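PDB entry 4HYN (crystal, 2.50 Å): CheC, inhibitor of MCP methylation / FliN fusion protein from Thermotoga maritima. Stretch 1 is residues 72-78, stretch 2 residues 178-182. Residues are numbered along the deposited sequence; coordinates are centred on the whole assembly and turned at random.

Stretch 1 72-78: LNVLVLD
Stretch 2 178-182: KFYQV

Two neighbouring strands of one chain, residues 72-78 and 178-182, run antiparallel, their N-to-C directions 158° apart and their axes approaching to 4.6 Å. All residues are extended, with phi from -84° to -147° and psi from 113° to 170°. The register pairs Val74 with Val182, Leu75 with Gln181 and Val76 with Tyr180, at CA-CA distances of 5.3, 4.5 and 5.0 Å; Leu77 CA lies 5.1 Å from Phe179 CA.

The first rule is backbone closure. Val74 and Val182 form one hydrogen-bonded pair: Val74 N donates to Val182 O at 3.2 Å, and Val182 N returns a bond to Val74 O at 2.9 Å. Val76 and Tyr180 form the next, with Val76 N to Tyr180 O at 2.7 Å and Tyr180 N to Val76 O at 3.1 Å. The N-H...O angles, 164° and 156° in the Val74-Val182 pair and 166° and 170° in the Val76-Tyr180 pair, keep all four bonds fairly straight. Between these rings lies the narrow pair Leu75-Gln181, which exchanges no backbone hydrogen bond. Its CA atoms instead touch acceptors already in use: Gln181 CA lies 3.1 Å from Val74 O, and Leu75 CA 3.2 Å from Tyr180 O.

Past the last ring, water continues the ladder. Water 1 accepts from Asp78 N at 2.9 Å and donates to Lys178 O at 2.7 Å, so a donor and an acceptor too far apart for direct bonding are both satisfied. Asp78 takes chi1 p, and its side chain caps a backbone N just past the stretch, at the start of a helix.

Val74, Val76, Tyr180 and Val182 share one face. Val74 and Val76 are both t, whereas Val182 sits off-well at chi1 7°; its CG1 comes within 4.5 Å of Val74 CB and 4.4 Å of Val76 CG2. Beta-branched valines suit extended backbone and fill this buried patch compactly. Tyr180, chi1 m and chi2 -91°, starts on the same face, but its end leads away from the first strand. There Lys178 NZ donates to Tyr180 OH at 3.1 Å; Lys178 is exposed, and its long chain, with chi angles p, t, t, p, carries NZ to the phenol oxygen.

Leu75 and Gln181 project from the other face. Leu75, m and t, brings CD2 to 3.7 Å from Gln181 CB and 4.2 Å from Phe179 CE1, meeting the phenyl ring at its edge, near the ring plane. Phe179, chi1 p and chi2 98°, points its CA-CB bond toward the first strand; its CB lies 4.0 Å from Leu77 CG, with Leu77 m and p. These buried apolar groups ask for no polar partner.

Asn73 is buried and does. With chi1 t and chi2 -177°, its amide end comes nearer the second strand, and ND2 donates to Gln181 OE1 at 3.1 Å, 153° at the hydrogen. Gln181 extends through t, t and chi3 -100° to present that oxygen. The two strands together bury 446 Å².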

ATOM      1  N   LEU A  72       0.676   0.529  11.751  1.00 18.02           N
ATOM      2  CA  LEU A  72       1.620   0.550  10.657  1.00 17.61           C
ATOM      3  C   LEU A  72       0.941   0.134   9.353  1.00 16.94           C
ATOM      4  O   LEU A  72       0.159  -0.809   9.318  1.00 17.24           O
ATOM      5  CB  LEU A  72       2.790  -0.376  10.981  1.00 15.35           C
ATOM      6  CG  LEU A  72       4.023  -0.279  10.096  1.00 15.19           C
ATOM      7  CD1 LEU A  72       4.674   1.097  10.230  1.00 11.74           C
ATOM      8  CD2 LEU A  72       4.983  -1.372  10.504  1.00 16.77           C
ATOM      9  N   ASN A  73       1.231   0.877   8.294  1.00 18.14           N
ATOM     10  CA  ASN A  73       0.675   0.635   6.970  1.00 18.83           C
ATOM     11  C   ASN A  73       1.894   0.431   6.068  1.00 17.71           C
ATOM     12  O   ASN A  73       2.705   1.340   5.882  1.00 16.51           O
ATOM     13  CB  ASN A  73      -0.156   1.855   6.539  1.00 21.43           C
ATOM     14  CG  ASN A  73      -0.831   1.683   5.175  1.00 24.78           C
ATOM     15  OD1 ASN A  73      -1.489   2.606   4.688  1.00 27.79           O
ATOM     16  ND2 ASN A  73      -0.673   0.519   4.559  1.00 24.58           N
ATOM     17  N   VAL A  74       2.009  -0.771   5.514  1.00 15.58           N
ATOM     18  CA  VAL A  74       3.143  -1.132   4.680  1.00 14.08           C
ATOM     19  C   VAL A  74       2.812  -1.428   3.228  1.00 14.85           C
ATOM     20  O   VAL A  74       1.856  -2.143   2.934  1.00 14.83           O
ATOM     21  CB  VAL A  74       3.864  -2.373   5.274  1.00 12.40           C
ATOM     22  CG1 VAL A  74       5.001  -2.833   4.365  1.00 12.63           C
ATOM     23  CG2 VAL A  74       4.388  -2.055   6.664  1.00  9.54           C
ATOM     24  N   LEU A  75       3.621  -0.870   2.329  1.00 14.32           N
ATOM     25  CA  LEU A  75       3.483  -1.094   0.894  1.00 15.13           C
ATOM     26  C   LEU A  75       4.717  -1.862   0.435  1.00 15.55           C
ATOM     27  O   LEU A  75       5.846  -1.499   0.779  1.00 13.73           O
ATOM     28  CB  LEU A  75       3.399   0.225   0.127  1.00 16.48           C
ATOM     29  CG  LEU A  75       2.107   1.039   0.173  1.00 15.70           C
ATOM     30  CD1 LEU A  75       2.206   2.163  -0.850  1.00 15.79           C
ATOM     31  CD2 LEU A  75       0.918   0.143  -0.147  1.00 15.82           C
ATOM     32  N   VAL A  76       4.499  -2.930  -0.322  1.00 15.22           N
ATOM     33  CA  VAL A  76       5.592  -3.756  -0.820  1.00 14.98           C
ATOM     34  C   VAL A  76       5.633  -3.698  -2.342  1.00 16.42           C
ATOM     35  O   VAL A  76       4.723  -4.179  -3.021  1.00 17.16           O
ATOM     36  CB  VAL A  76       5.453  -5.235  -0.345  1.00 14.37           C
ATOM     37  CG1 VAL A  76       6.646  -6.068  -0.821  1.00 11.94           C
ATOM     38  CG2 VAL A  76       5.350  -5.286   1.171  1.00 13.40           C
ATOM     39  N   LEU A  77       6.700  -3.103  -2.861  1.00 17.73           N
ATOM     40  CA  LEU A  77       6.893  -2.946  -4.297  1.00 19.53           C
ATOM     41  C   LEU A  77       8.171  -3.657  -4.751  1.00 20.91           C
ATOM     42  O   LEU A  77       9.210  -3.580  -4.082  1.00 19.94           O
ATOM     43  CB  LEU A  77       6.991  -1.454  -4.655  1.00 19.44           C
ATOM     44  CG  LEU A  77       5.802  -0.505  -4.443  1.00 20.99           C
ATOM     45  CD1 LEU A  77       5.497  -0.347  -2.973  1.00 22.16           C
ATOM     46  CD2 LEU A  77       6.130   0.860  -5.037  1.00 21.91           C
ATOM     47  N   ASP A  78       8.102  -4.334  -5.893  1.00 21.88           N
ATOM     48  CA  ASP A  78       9.273  -5.033  -6.403  1.00 24.13           C
ATOM     49  C   ASP A  78      10.205  -4.109  -7.187  1.00 24.46           C
ATOM     50  O   ASP A  78       9.775  -3.079  -7.726  1.00 22.75           O
ATOM     51  CB  ASP A  78       8.877  -6.289  -7.206  1.00 26.65           C
ATOM     52  CG  ASP A  78       8.444  -5.988  -8.632  1.00 31.43           C
ATOM     53  OD1 ASP A  78       8.723  -6.828  -9.510  1.00 36.35           O
ATOM     54  OD2 ASP A  78       7.817  -4.943  -8.890  1.00 34.81           O
ATOM     55  N   LYS A 178       1.810  -4.808 -10.322  1.00 22.32           N
ATOM     56  CA  LYS A 178       1.104  -4.949  -9.060  1.00 21.54           C
ATOM     57  C   LYS A 178       2.004  -4.755  -7.857  1.00 18.67           C
ATOM     58  O   LYS A 178       3.224  -4.854  -7.957  1.00 18.00           O
ATOM     59  CB  LYS A 178       0.400  -6.307  -8.971  1.00 22.40           C
ATOM     60  CG  LYS A 178       1.303  -7.511  -9.077  1.00 26.85           C
ATOM     61  CD  LYS A 178       0.508  -8.802  -8.868  1.00 31.34           C
ATOM     62  CE  LYS A 178       1.382 -10.040  -9.066  1.00 33.84           C
ATOM     63  NZ  LYS A 178       2.608 -10.007  -8.217  1.00 33.42           N
ATOM     64  N   PHE A 179       1.385  -4.381  -6.746  1.00 16.20           N
ATOM     65  CA  PHE A 179       2.079  -4.194  -5.482  1.00 14.81           C
ATOM     66  C   PHE A 179       1.144  -4.610  -4.355  1.00 14.47           C
ATOM     67  O   PHE A 179      -0.042  -4.835  -4.578  1.00 14.45           O
ATOM     68  CB  PHE A 179       2.585  -2.756  -5.295  1.00 11.05           C
ATOM     69  CG  PHE A 179       1.517  -1.706  -5.371  1.00 10.49           C
ATOM     70  CD1 PHE A 179       0.949  -1.185  -4.209  1.00  9.70           C
ATOM     71  CD2 PHE A 179       1.116  -1.191  -6.606  1.00  9.76           C
ATOM     72  CE1 PHE A 179       0.000  -0.165  -4.273  1.00  9.87           C
ATOM     73  CE2 PHE A 179       0.166  -0.170  -6.678  1.00 10.51           C
ATOM     74  CZ  PHE A 179      -0.393   0.347  -5.507  1.00  8.60           C
ATOM     75  N   TYR A 180       1.681  -4.702  -3.145  1.00 15.30           N
ATOM     76  CA  TYR A 180       0.895  -5.137  -2.008  1.00 15.32           C
ATOM     77  C   TYR A 180       0.939  -4.217  -0.808  1.00 14.55           C
ATOM     78  O   TYR A 180       1.908  -3.492  -0.572  1.00 15.24           O
ATOM     79  CB  TYR A 180       1.319  -6.553  -1.576  1.00 17.42           C
ATOM     80  CG  TYR A 180       1.182  -7.592  -2.667  1.00 18.32           C
ATOM     81  CD1 TYR A 180       0.002  -8.319  -2.821  1.00 19.37           C
ATOM     82  CD2 TYR A 180       2.214  -7.808  -3.582  1.00 17.77           C
ATOM     83  CE1 TYR A 180      -0.152  -9.232  -3.863  1.00 20.08           C
ATOM     84  CE2 TYR A 180       2.072  -8.713  -4.627  1.00 19.78           C
ATOM     85  CZ  TYR A 180       0.886  -9.423  -4.764  1.00 21.49           C
ATOM     86  OH  TYR A 180       0.738 -10.315  -5.808  1.00 23.48           O
ATOM     87  N   GLN A 181      -0.145  -4.272  -0.053  1.00 12.83           N
ATOM     88  CA  GLN A 181      -0.299  -3.501   1.155  1.00 13.41           C
ATOM     89  C   GLN A 181      -0.630  -4.493   2.261  1.00 11.22           C
ATOM     90  O   GLN A 181      -1.326  -5.482   2.029  1.00  9.87           O
ATOM     91  CB  GLN A 181      -1.446  -2.491   1.009  1.00 16.16           C
ATOM     92  CG  GLN A 181      -1.991  -1.989   2.342  1.00 18.18           C
ATOM     93  CD  GLN A 181      -3.064  -0.933   2.185  1.00 21.90           C
ATOM     94  OE1 GLN A 181      -2.796   0.258   2.323  1.00 25.51           O
ATOM     95  NE2 GLN A 181      -4.291  -1.366   1.920  1.00 23.46           N
ATOM     96  N   VAL A 182      -0.047  -4.278   3.435  1.00  9.46           N
ATOM     97  CA  VAL A 182      -0.333  -5.131   4.566  1.00  9.18           C
ATOM     98  C   VAL A 182      -0.598  -4.275   5.806  1.00 10.45           C
ATOM     99  O   VAL A 182       0.165  -3.364   6.136  1.00 10.32           O
ATOM    100  CB  VAL A 182       0.722  -6.285   4.753  1.00  8.88           C
ATOM    101  CG1 VAL A 182       1.886  -6.119   3.812  1.00  7.22           C
ATOM    102  CG2 VAL A 182       1.169  -6.424   6.206  1.00  7.77           C
TER
HETATM  103  O   HOH W   1       5.566  -5.358  -6.706  1.00 22.09           O